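Local coordinates for mutual gliding-motility protein MglA (Myxococcus xanthus DK 1622, PDB 6H17) that binds and hydrolyses GTP, acting as an intracellular switch that coordinates social and adventurous gliding and controls the direction and speed of movement, at residues V16-G21 with R121-E126; K25-Q30 with A168-G173; T72-Y77 with L186-L191. All coordinates share one frame; numbering follows the deposited sequence. Where two conformers were deposited one is given.

Interaction 1 (V16-G21 with R121-E126)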
loop_
_atom_site.group_PDB
_atom_site.type_symbol
_atom_site.label_atom_id
_atom_site.label_comp_id
_atom_site.label_asym_id
_atom_site.label_seq_id
_atom_site.Cartn_x
_atom_site.Cartn_y
_atom_site.Cartn_z
ATOM N N VAL A 16 -3.145 2.329 1.467
ATOM C CA VAL A 16 -3.570 1.427 0.397
ATOM C C VAL A 16 -2.337 0.865 -0.311
ATOM O O VAL A 16 -1.480 1.625 -0.782
ATOM C CB VAL A 16 -4.515 2.123 -0.603
ATOM C CG1 VAL A 16 -4.839 1.184 -1.764
ATOM C CG2 VAL A 16 -5.783 2.561 0.112
ATOM N N TYR A 17 -2.274 -0.467 -0.405
ATOM C CA TYR A 17 -1.302 -1.189 -1.222
ATOM C C TYR A 17 -1.905 -1.384 -2.607
ATOM O O TYR A 17 -2.985 -1.987 -2.750
ATOM C CB TYR A 17 -0.973 -2.524 -0.550
ATOM C CG TYR A 17 0.020 -2.415 0.591
ATOM C CD1 TYR A 17 1.284 -2.946 0.491
ATOM C CD2 TYR A 17 -0.317 -1.773 1.781
ATOM C CE1 TYR A 17 2.197 -2.850 1.521
ATOM C CE2 TYR A 17 0.590 -1.681 2.813
ATOM C CZ TYR A 17 1.845 -2.211 2.672
ATOM O OH TYR A 17 2.728 -2.076 3.723
ATOM N N TYR A 18 -1.197 -0.896 -3.613
ATOM C CA TYR A 18 -1.657 -0.857 -4.992
ATOM C C TYR A 18 -0.653 -1.593 -5.858
ATOM O O TYR A 18 0.481 -1.827 -5.439
ATOM C CB TYR A 18 -1.733 0.607 -5.450
ATOM C CG TYR A 18 -2.834 0.990 -6.406
ATOM C CD1 TYR A 18 -4.082 1.336 -5.942
ATOM C CD2 TYR A 18 -2.602 1.057 -7.762
ATOM C CE1 TYR A 18 -5.074 1.720 -6.795
ATOM C CE2 TYR A 18 -3.597 1.438 -8.647
ATOM C CZ TYR A 18 -4.842 1.771 -8.145
ATOM O OH TYR A 18 -5.869 2.199 -8.963
ATOM N N GLY A 19 -1.048 -1.954 -7.077
ATOM C CA GLY A 19 -0.156 -2.619 -7.999
ATOM C C GLY A 19 -0.899 -3.630 -8.840
ATOM O O GLY A 19 -2.060 -3.934 -8.588
ATOM N N PRO A 20 -0.235 -4.192 -9.836
ATOM C CA PRO A 20 -0.933 -5.023 -10.831
ATOM C C PRO A 20 -1.336 -6.379 -10.265
ATOM O O PRO A 20 -0.984 -6.764 -9.151
ATOM C CB PRO A 20 0.097 -5.130 -11.961
ATOM C CG PRO A 20 1.400 -4.992 -11.275
ATOM C CD PRO A 20 1.181 -3.979 -10.176
ATOM N N GLY A 21 -2.098 -7.123 -11.056
ATOM C CA GLY A 21 -2.532 -8.436 -10.619
ATOM C C GLY A 21 -1.385 -9.294 -10.168
ATOM O O GLY A 21 -0.322 -9.312 -10.796
ATOM N N ARG A 121 -2.218 7.009 -10.498
ATOM C CA ARG A 121 -2.172 8.462 -10.653
ATOM C C ARG A 121 -3.520 9.007 -11.101
ATOM O O ARG A 121 -4.004 10.009 -10.561
ATOM C CB ARG A 121 -1.068 8.823 -11.646
ATOM C CG ARG A 121 -0.846 10.317 -11.807
ATOM C CD ARG A 121 0.164 10.610 -12.908
ATOM N NE ARG A 121 -0.423 10.456 -14.237
ATOM C CZ ARG A 121 -1.198 11.367 -14.820
ATOM N NH1 ARG A 121 -1.485 12.495 -14.187
ATOM N NH2 ARG A 121 -1.690 11.148 -16.032
ATOM N N ILE A 122 -4.147 8.350 -12.082
ATOM C CA ILE A 122 -5.427 8.803 -12.601
ATOM C C ILE A 122 -6.512 8.689 -11.547
ATOM O O ILE A 122 -7.326 9.603 -11.380
ATOM C CB ILE A 122 -5.777 8.001 -13.875
ATOM C CG1 ILE A 122 -4.831 8.346 -15.024
ATOM C CG2 ILE A 122 -7.254 8.213 -14.235
ATOM C CD1 ILE A 122 -4.976 9.755 -15.565
ATOM N N ASN A 123 -6.552 7.576 -10.824
ATOM C CA ASN A 123 -7.606 7.395 -9.830
ATOM C C ASN A 123 -7.459 8.394 -8.699
ATOM O O ASN A 123 -8.467 8.894 -8.178
ATOM C CB ASN A 123 -7.628 5.956 -9.326
ATOM C CG ASN A 123 -8.316 5.029 -10.305
ATOM O OD1 ASN A 123 -9.028 5.470 -11.215
ATOM N ND2 ASN A 123 -8.117 3.746 -10.135
ATOM N N LEU A 124 -6.223 8.679 -8.281
ATOM C CA LEU A 124 -6.033 9.735 -7.287
ATOM C C LEU A 124 -6.539 11.071 -7.816
ATOM O O LEU A 124 -7.241 11.793 -7.106
ATOM C CB LEU A 124 -4.578 9.812 -6.846
ATOM C CG LEU A 124 -4.115 8.635 -5.975
ATOM C CD1 LEU A 124 -2.627 8.667 -5.798
ATOM C CD2 LEU A 124 -4.803 8.659 -4.610
ATOM N N ALA A 125 -6.237 11.403 -9.080
ATOM C CA ALA A 125 -6.737 12.654 -9.648
ATOM C C ALA A 125 -8.257 12.669 -9.715
ATOM O O ALA A 125 -8.882 13.724 -9.510
ATOM C CB ALA A 125 -6.140 12.862 -11.045
ATOM N N GLU A 126 -8.885 11.541 -10.016
ATOM C CA GLU A 126 -10.337 11.467 -10.118
ATOM C C GLU A 126 -11.066 11.518 -8.787
ATOM O O GLU A 126 -12.318 11.509 -8.796
ATOM C CB GLU A 126 -10.764 10.217 -10.866
ATOM C CG GLU A 126 -10.348 10.322 -12.297
ATOM C CD GLU A 126 -10.576 9.080 -13.111
ATOM O OE1 GLU A 126 -10.455 9.143 -14.337
ATOM O OE2 GLU A 126 -10.857 8.007 -12.502
#

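Interaction 2 (K25-Q30 with A168-G173). With MG (magnesium ion), chain B; GSP (5'-guanosine-diphosphate-monothiophosphate), chain C.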
loop_
_atom_site.group_PDB
_atom_site.type_symbol
_atom_site.label_atom_id
_atom_site.label_comp_id
_atom_site.label_asym_id
_atom_site.label_seq_id
_atom_site.Cartn_x
_atom_site.Cartn_y
_atom_site.Cartn_z
ATOM N N LYS A 25 0.538 -7.766 -3.146
ATOM C CA LYS A 25 -0.103 -6.896 -2.155
ATOM C C LYS A 25 -0.633 -7.690 -0.964
ATOM O O LYS A 25 -0.307 -7.392 0.200
ATOM C CB LYS A 25 -1.249 -6.122 -2.819
ATOM C CG LYS A 25 -0.797 -5.231 -3.979
ATOM C CD LYS A 25 -1.941 -4.564 -4.738
ATOM C CE LYS A 25 -2.870 -5.519 -5.441
ATOM N NZ LYS A 25 -2.278 -6.227 -6.608
ATOM N N THR A 26 -1.462 -8.698 -1.230
ATOM C CA THR A 26 -2.003 -9.534 -0.167
ATOM C C THR A 26 -0.876 -10.171 0.634
ATOM O O THR A 26 -0.937 -10.224 1.866
ATOM C CB THR A 26 -2.931 -10.583 -0.775
ATOM O OG1 THR A 26 -4.066 -9.911 -1.353
ATOM C CG2 THR A 26 -3.413 -11.593 0.281
ATOM N N THR A 27 0.176 -10.638 -0.053
ATOM C CA THR A 27 1.290 -11.301 0.628
ATOM C C THR A 27 1.974 -10.353 1.601
ATOM O O THR A 27 2.367 -10.764 2.701
ATOM C CB THR A 27 2.289 -11.793 -0.416
ATOM O OG1 THR A 27 1.663 -12.734 -1.289
ATOM C CG2 THR A 27 3.472 -12.512 0.233
ATOM N N ASN A 28 2.119 -9.076 1.231
ATOM C CA ASN A 28 2.669 -8.098 2.163
ATOM C C ASN A 28 1.865 -8.078 3.460
ATOM O O ASN A 28 2.424 -8.134 4.561
ATOM C CB ASN A 28 2.675 -6.690 1.546
ATOM C CG ASN A 28 3.992 -6.320 0.869
ATOM O OD1 ASN A 28 4.850 -5.696 1.489
ATOM N ND2 ASN A 28 4.128 -6.639 -0.402
ATOM N N LEU A 29 0.538 -7.928 3.355
ATOM C CA LEU A 29 -0.290 -7.858 4.565
ATOM C C LEU A 29 -0.262 -9.160 5.359
ATOM O O LEU A 29 -0.321 -9.135 6.593
ATOM C CB LEU A 29 -1.718 -7.441 4.235
ATOM C CG LEU A 29 -1.964 -5.931 4.245
ATOM C CD1 LEU A 29 -1.169 -5.195 3.196
ATOM C CD2 LEU A 29 -3.454 -5.623 4.121
ATOM N N GLN A 30 -0.190 -10.303 4.678
ATOM C CA GLN A 30 -0.109 -11.582 5.388
ATOM C C GLN A 30 1.164 -11.658 6.216
ATOM O O GLN A 30 1.143 -12.112 7.370
ATOM C CB GLN A 30 -0.189 -12.745 4.390
ATOM C CG GLN A 30 -1.567 -12.883 3.774
ATOM C CD GLN A 30 -1.693 -13.836 2.584
ATOM O OE1 GLN A 30 -0.754 -14.066 1.808
ATOM N NE2 GLN A 30 -2.903 -14.367 2.416
ATOM N N ALA A 168 11.981 -6.052 -2.161
ATOM C CA ALA A 168 11.224 -6.974 -1.331
ATOM C C ALA A 168 11.140 -8.377 -1.906
ATOM O O ALA A 168 11.232 -8.594 -3.124
ATOM C CB ALA A 168 9.809 -6.470 -1.083
ATOM N N VAL A 169 10.957 -9.324 -0.981
ATOM C CA VAL A 169 10.536 -10.694 -1.279
ATOM C C VAL A 169 9.402 -10.949 -0.283
ATOM O O VAL A 169 9.634 -11.398 0.846
ATOM C CB VAL A 169 11.656 -11.724 -1.130
ATOM C CG1 VAL A 169 11.161 -13.101 -1.528
ATOM C CG2 VAL A 169 12.852 -11.340 -1.958
ATOM N N ALA A 170 8.183 -10.595 -0.666
ATOM C CA ALA A 170 7.131 -10.503 0.344
ATOM C C ALA A 170 6.892 -11.805 1.102
ATOM O O ALA A 170 6.662 -11.735 2.327
ATOM C CB ALA A 170 5.844 -9.947 -0.274
ATOM N N PRO A 171 6.909 -12.993 0.489
ATOM C CA PRO A 171 6.596 -14.210 1.253
ATOM C C PRO A 171 7.571 -14.483 2.376
ATOM O O PRO A 171 7.190 -15.110 3.373
ATOM C CB PRO A 171 6.622 -15.321 0.193
ATOM C CG PRO A 171 6.312 -14.595 -1.089
ATOM C CD PRO A 171 7.006 -13.262 -0.956
ATOM N N THR A 172 8.830 -14.072 2.233
ATOM C CA THR A 172 9.838 -14.298 3.262
ATOM C C THR A 172 10.075 -13.070 4.127
ATOM O O THR A 172 10.862 -13.136 5.082
ATOM C CB THR A 172 11.157 -14.741 2.642
ATOM O OG1 THR A 172 11.635 -13.665 1.823
ATOM C CG2 THR A 172 10.992 -16.023 1.808
ATOM N N GLY A 173 9.413 -11.967 3.828
ATOM C CA GLY A 173 9.505 -10.761 4.607
ATOM C C GLY A 173 10.559 -9.763 4.182
ATOM O O GLY A 173 10.612 -8.669 4.769
HETATM MG MG MG B . -4.703 -9.848 -3.361
HETATM P PG GSP C . -4.428 -9.456 -6.642
HETATM O O3B GSP C . -2.888 -9.952 -6.292
HETATM S S1G GSP C . -4.969 -10.480 -8.117
HETATM O O2G GSP C . -5.233 -9.668 -5.343
HETATM O O3G GSP C . -4.310 -7.957 -6.937
HETATM P PB GSP C . -1.916 -9.628 -5.084
HETATM O O1B GSP C . -1.067 -8.456 -5.406
HETATM O O2B GSP C . -2.665 -9.562 -3.808
HETATM P PA GSP C . -0.649 -11.984 -3.977
HETATM O O1A GSP C . -0.054 -11.322 -2.826
HETATM O O2A GSP C . -1.823 -12.835 -3.756
HETATM O O3A GSP C . -0.965 -10.929 -5.124
HETATM O "O5'" GSP C . 0.534 -12.797 -4.677
HETATM C "C5'" GSP C . 0.299 -13.511 -5.880
HETATM C "C4'" GSP C . 1.273 -14.676 -6.002
HETATM O "O4'" GSP C . 2.623 -14.173 -6.056
HETATM C "C3'" GSP C . 1.207 -15.599 -4.813
HETATM O "O3'" GSP C . 1.360 -16.941 -5.246
HETATM C "C2'" GSP C . 2.392 -15.212 -3.931
HETATM O "O2'" GSP C . 2.903 -16.231 -3.122
HETATM C "C1'" GSP C . 3.383 -14.770 -5.018
HETATM N N9 GSP C . 4.397 -13.829 -4.559
HETATM C C8 GSP C . 4.160 -12.667 -3.894
HETATM N N7 GSP C . 5.330 -12.052 -3.625
HETATM C C5 GSP C . 6.324 -12.848 -4.134
HETATM C C6 GSP C . 7.713 -12.737 -4.142
HETATM O O6 GSP C . 8.367 -11.786 -3.652
HETATM N N1 GSP C . 8.390 -13.756 -4.736
HETATM C C2 GSP C . 7.764 -14.829 -5.318
HETATM N N2 GSP C . 8.499 -15.767 -5.889
HETATM N N3 GSP C . 6.417 -14.962 -5.316
HETATM C C4 GSP C . 5.741 -13.965 -4.716
HETATM O O HOH W 1 -5.036 -7.751 -3.202
HETATM O O HOH W 2 -6.605 -10.208 -2.716
HETATM O O HOH W 3 -4.397 -11.899 -3.475
#

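Interaction 3 (T72-Y77 with L186-L191). With SO4 (sulfate ion), chain E.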
loop_
_atom_site.group_PDB
_atom_site.type_symbol
_atom_site.label_atom_id
_atom_site.label_comp_id
_atom_site.label_asym_id
_atom_site.label_seq_id
_atom_site.Cartn_x
_atom_site.Cartn_y
_atom_site.Cartn_z
ATOM N N THR A 72 -3.782 6.565 17.666
ATOM C CA THR A 72 -3.698 6.549 16.223
ATOM C C THR A 72 -3.638 5.107 15.764
ATOM O O THR A 72 -2.844 4.315 16.279
ATOM C CB THR A 72 -2.468 7.309 15.715
ATOM O OG1 THR A 72 -2.539 8.664 16.168
ATOM C CG2 THR A 72 -2.409 7.288 14.202
ATOM N N ARG A 73 -4.488 4.783 14.810
ATOM C CA ARG A 73 -4.491 3.449 14.226
ATOM C C ARG A 73 -4.382 3.572 12.718
ATOM O O ARG A 73 -4.946 4.491 12.114
ATOM C CB ARG A 73 -5.740 2.668 14.621
ATOM C CG ARG A 73 -5.828 2.328 16.120
ATOM C CD ARG A 73 -4.716 1.389 16.584
ATOM N NE ARG A 73 -4.771 1.140 18.038
ATOM C CZ ARG A 73 -4.019 1.753 18.958
ATOM N NH1 ARG A 73 -4.170 1.434 20.241
ATOM N NH2 ARG A 73 -3.110 2.659 18.614
ATOM N N PHE A 74 -3.616 2.670 12.136
ATOM C CA PHE A 74 -3.461 2.554 10.694
ATOM C C PHE A 74 -4.300 1.395 10.187
ATOM O O PHE A 74 -4.248 0.290 10.747
ATOM C CB PHE A 74 -1.993 2.334 10.344
ATOM C CG PHE A 74 -1.156 3.570 10.458
ATOM C CD1 PHE A 74 -0.794 4.284 9.329
ATOM C CD2 PHE A 74 -0.753 4.035 11.700
ATOM C CE1 PHE A 74 -0.041 5.432 9.432
ATOM C CE2 PHE A 74 0.012 5.188 11.793
ATOM C CZ PHE A 74 0.363 5.874 10.666
ATOM N N HIS A 75 -5.059 1.638 9.126
ATOM C CA HIS A 75 -5.880 0.621 8.474
ATOM C C HIS A 75 -5.274 0.368 7.108
ATOM O O HIS A 75 -5.299 1.244 6.244
ATOM C CB HIS A 75 -7.324 1.085 8.380
ATOM C CG HIS A 75 -7.968 1.255 9.721
ATOM N ND1 HIS A 75 -9.138 1.954 9.902
ATOM C CD2 HIS A 75 -7.609 0.796 10.945
ATOM C CE1 HIS A 75 -9.467 1.933 11.185
ATOM N NE2 HIS A 75 -8.563 1.233 11.839
ATOM N N LEU A 76 -4.691 -0.805 6.945
ATOM C CA LEU A 76 -4.080 -1.205 5.689
ATOM C C LEU A 76 -5.097 -1.929 4.826
ATOM O O LEU A 76 -5.822 -2.814 5.306
ATOM C CB LEU A 76 -2.915 -2.152 5.933
ATOM C CG LEU A 76 -1.598 -1.533 6.395
ATOM C CD1 LEU A 76 -1.724 -0.561 7.516
ATOM C CD2 LEU A 76 -0.580 -2.649 6.734
ATOM N N TYR A 77 -5.142 -1.550 3.541
ATOM C CA TYR A 77 -5.995 -2.170 2.544
ATOM C C TYR A 77 -5.149 -2.602 1.360
ATOM O O TYR A 77 -4.156 -1.948 1.029
ATOM C CB TYR A 77 -7.029 -1.174 1.995
ATOM C CG TYR A 77 -8.151 -0.785 2.948
ATOM C CD1 TYR A 77 -9.405 -1.341 2.795
ATOM C CD2 TYR A 77 -7.958 0.122 3.979
ATOM C CE1 TYR A 77 -10.448 -0.994 3.634
ATOM C CE2 TYR A 77 -9.017 0.475 4.842
ATOM C CZ TYR A 77 -10.236 -0.099 4.638
ATOM O OH TYR A 77 -11.290 0.210 5.478
ATOM N N LEU A 186 5.812 8.799 6.968
ATOM C CA LEU A 186 5.407 9.924 6.133
ATOM C C LEU A 186 3.994 10.387 6.470
ATOM O O LEU A 186 3.726 11.593 6.514
ATOM C CB LEU A 186 5.496 9.545 4.656
ATOM C CG LEU A 186 6.909 9.324 4.127
ATOM C CD1 LEU A 186 6.840 8.792 2.688
ATOM C CD2 LEU A 186 7.746 10.579 4.193
ATOM N N VAL A 187 3.075 9.446 6.701
ATOM C CA VAL A 187 1.704 9.799 7.064
ATOM C C VAL A 187 1.678 10.524 8.402
ATOM O O VAL A 187 0.987 11.537 8.562
ATOM C CB VAL A 187 0.823 8.534 7.069
ATOM C CG1 VAL A 187 -0.511 8.820 7.740
ATOM C CG2 VAL A 187 0.628 8.023 5.647
ATOM N N LEU A 188 2.415 10.017 9.392
ATOM C CA LEU A 188 2.435 10.670 10.701
ATOM C C LEU A 188 3.001 12.078 10.612
ATOM O O LEU A 188 2.513 12.993 11.287
ATOM C CB LEU A 188 3.238 9.826 11.685
ATOM C CG LEU A 188 2.555 8.568 12.203
ATOM C CD1 LEU A 188 3.595 7.702 12.904
ATOM C CD2 LEU A 188 1.421 8.873 13.153
ATOM N N THR A 189 4.058 12.267 9.823
ATOM C CA THR A 189 4.632 13.602 9.672
ATOM C C THR A 189 3.590 14.570 9.129
ATOM O O THR A 189 3.504 15.721 9.585
ATOM C CB THR A 189 5.863 13.530 8.771
ATOM O OG1 THR A 189 6.885 12.772 9.427
ATOM C CG2 THR A 189 6.386 14.928 8.454
ATOM N N GLU A 190 2.772 14.121 8.172
ATOM C CA GLU A 190 1.726 14.987 7.633
ATOM C C GLU A 190 0.672 15.303 8.688
ATOM O O GLU A 190 0.234 16.456 8.806
ATOM C CB GLU A 190 1.087 14.359 6.395
ATOM C CG GLU A 190 1.991 14.347 5.173
ATOM C CD GLU A 190 2.639 15.696 4.907
ATOM O OE1 GLU A 190 1.895 16.683 4.735
ATOM O OE2 GLU A 190 3.891 15.774 4.899
ATOM N N LEU A 191 0.262 14.306 9.472
ATOM C CA LEU A 191 -0.682 14.556 10.557
ATOM C C LEU A 191 -0.162 15.638 11.492
ATOM O O LEU A 191 -0.898 16.555 11.871
ATOM C CB LEU A 191 -0.916 13.275 11.347
ATOM C CG LEU A 191 -1.842 12.255 10.702
ATOM C CD1 LEU A 191 -1.806 10.984 11.519
ATOM C CD2 LEU A 191 -3.250 12.813 10.603
HETATM S S SO4 E . -1.034 2.301 22.098
HETATM O O1 SO4 E . -0.215 3.228 22.910
HETATM O O2 SO4 E . -2.217 2.998 21.568
HETATM O O3 SO4 E . -0.228 1.836 20.959
HETATM O O4 SO4 E . -1.430 1.148 22.899
#

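Interaction 1 (V16-G21 with R121-E126)
Y18, the last residue of the strand that runs into the P-loop, meets N123 near the C-terminal end of helix 110-125. The contact is narrow, burying 62 Å² in all, and the backbones stay well apart: the nearest CA atoms, those of Y18 and R121, are 10.9 Å from each other. The tyrosine ring spans this gap. N123 ND2 donates to Y18 OH at 3.0 Å, in a bent bond (N-H...O angle 143°), with the hydroxyl oxygen somewhat out of the N123 amide plane. The amide comes to the hydroxyl edge of the ring, near the ring plane, and not over a face; the amide and ring planes stand 77° apart. With CG anti to the carbonyl carbon (chi1 -79°), the amide of N123 is carried off the helix in the direction of the strand.

The phenol oxygen is gripped twice, since it also hydrogen-bonds to N119 OD1 one turn earlier in the same helix, and N123 ND2 has a second acceptor in D86 OD1. Y18 and N123 are both buried, and this small network satisfies the hydroxyl and the amide nitrogen. L93 of helix 86-93 touches both Y18 and N123. Directly after Y18, G19 opens the predicted GTP-binding segment with backbone angles that would press a side chain against the preceding carbonyl oxygen. The side chain of Y18 stays about 9 Å from the nucleotide. A central strand covered by a helix and passing straight into a glycine-rich phosphate-binding turn is the hallmark of the P-loop fold of small GTPases.

Interaction 2 (K25-Q30 with A168-G173)
T27 and N28, in the helix that follows the P-loop, touch A170 and P171 of the guanine-side loop, and the bound GTP analogue bridges the same two segments. In sequence order, K25 comes first and serves the phosphates: its chain bends at the third and fourth torsions, placing NZ 2.7 Å from O3G of the nucleotide and 2.8 Å from O1B, a grip on both gamma and beta phosphates. T26 OG1 binds the magnesium at 2.1 Å, alongside O2G, O2B and three waters, and D58 hydrogen-bonds to that hydroxyl. T27 divides its branches. OG1, anti to the carbonyl carbon (chi1 -61°), reaches nucleotide O1A at 2.7 Å, with the backbone N on the same oxygen; the methyl CG2 faces the loop, 3.5 Å from A170 CB and 3.8 Å from P171 CG. N28 lends its amide, ND2 lying 3.7 Å from A170 CB, while G24 O and Q139 OE1 accept hydrogen bonds from that nitrogen.

Across the contact, P171 CD lies over the purine face, 3.3 Å from C5 of the nucleotide, and A170 N makes a weak bond to O6; N141 OD1 also takes A170 N. Helix 25-35 rests with N28 and L29 on Y17 of strand 10-18 and with L29 on strand 71-78, whereas the loop runs from strand 165-167 to helix 176-193, its A168 packed against strand 136-141.

Interaction 3 (T72-Y77 with L186-L191)
Apolar packing carries this contact, with F74 of strand 71-78 set against V187 and L188 of helix 176-193. The strand and helix segments run at 134° to each other, their axes 11.4 Å apart at closest, a spacing that side chains fill. F74 has CG anti to the carbonyl carbon (chi1 -75°), and its ring reaches out to the helix. L188 CG comes to the ring edge, in plane, 3.8 Å from F74 CZ. V187 points back at F74 from the helix, its CG1 meeting F74 CE1 obliquely at 3.8 Å. T72, two residues earlier, adds a looser touch, with CG2 lying 4.3 Å from L188 CD2. A184, a turn before L188, also touches F74, and V187 also leans on I15 of strand 10-18.

Polar interactions belong to R73, whose side chain leaves the other face of the strand. R73 NH2 turns back to T72 O at 2.9 Å, meeting it from above the carbonyl plane. The guanidinium edge also holds a sulfate, probably from the crystallisation liquor: NH1 lies 2.8 Å from sulfate O2, and NH2 contacts the same oxygen. A leucine here would probably leave the anion without its paired donors and T72 O without this side-chain partner. A C-terminal helix lying against one face of the central sheet, as here, is characteristic of the Ras-like GTPase fold.

From the N terminus the first partners come in the order 16-21, 25-30, 72-77, and the second partners follow in the same order, 121-126, 168-173, 186-191. Each contact therefore closes a loop of about 100 to 140 residues that crosses the other two, and none nests. Interaction 1 joins the strand before the P-loop to helix 110-125, interaction 2 ties the helix after it to the guanine-side loop, and interaction 3 fastens strand 71-78 to the C-terminal helix. They also touch directly: K25 NZ probably bonds G19 O (3.0 Å), Y17 N probably bonds Y77 O between neighbouring parallel strands (2.8 Å), and L29 CD2 packs on L76 O.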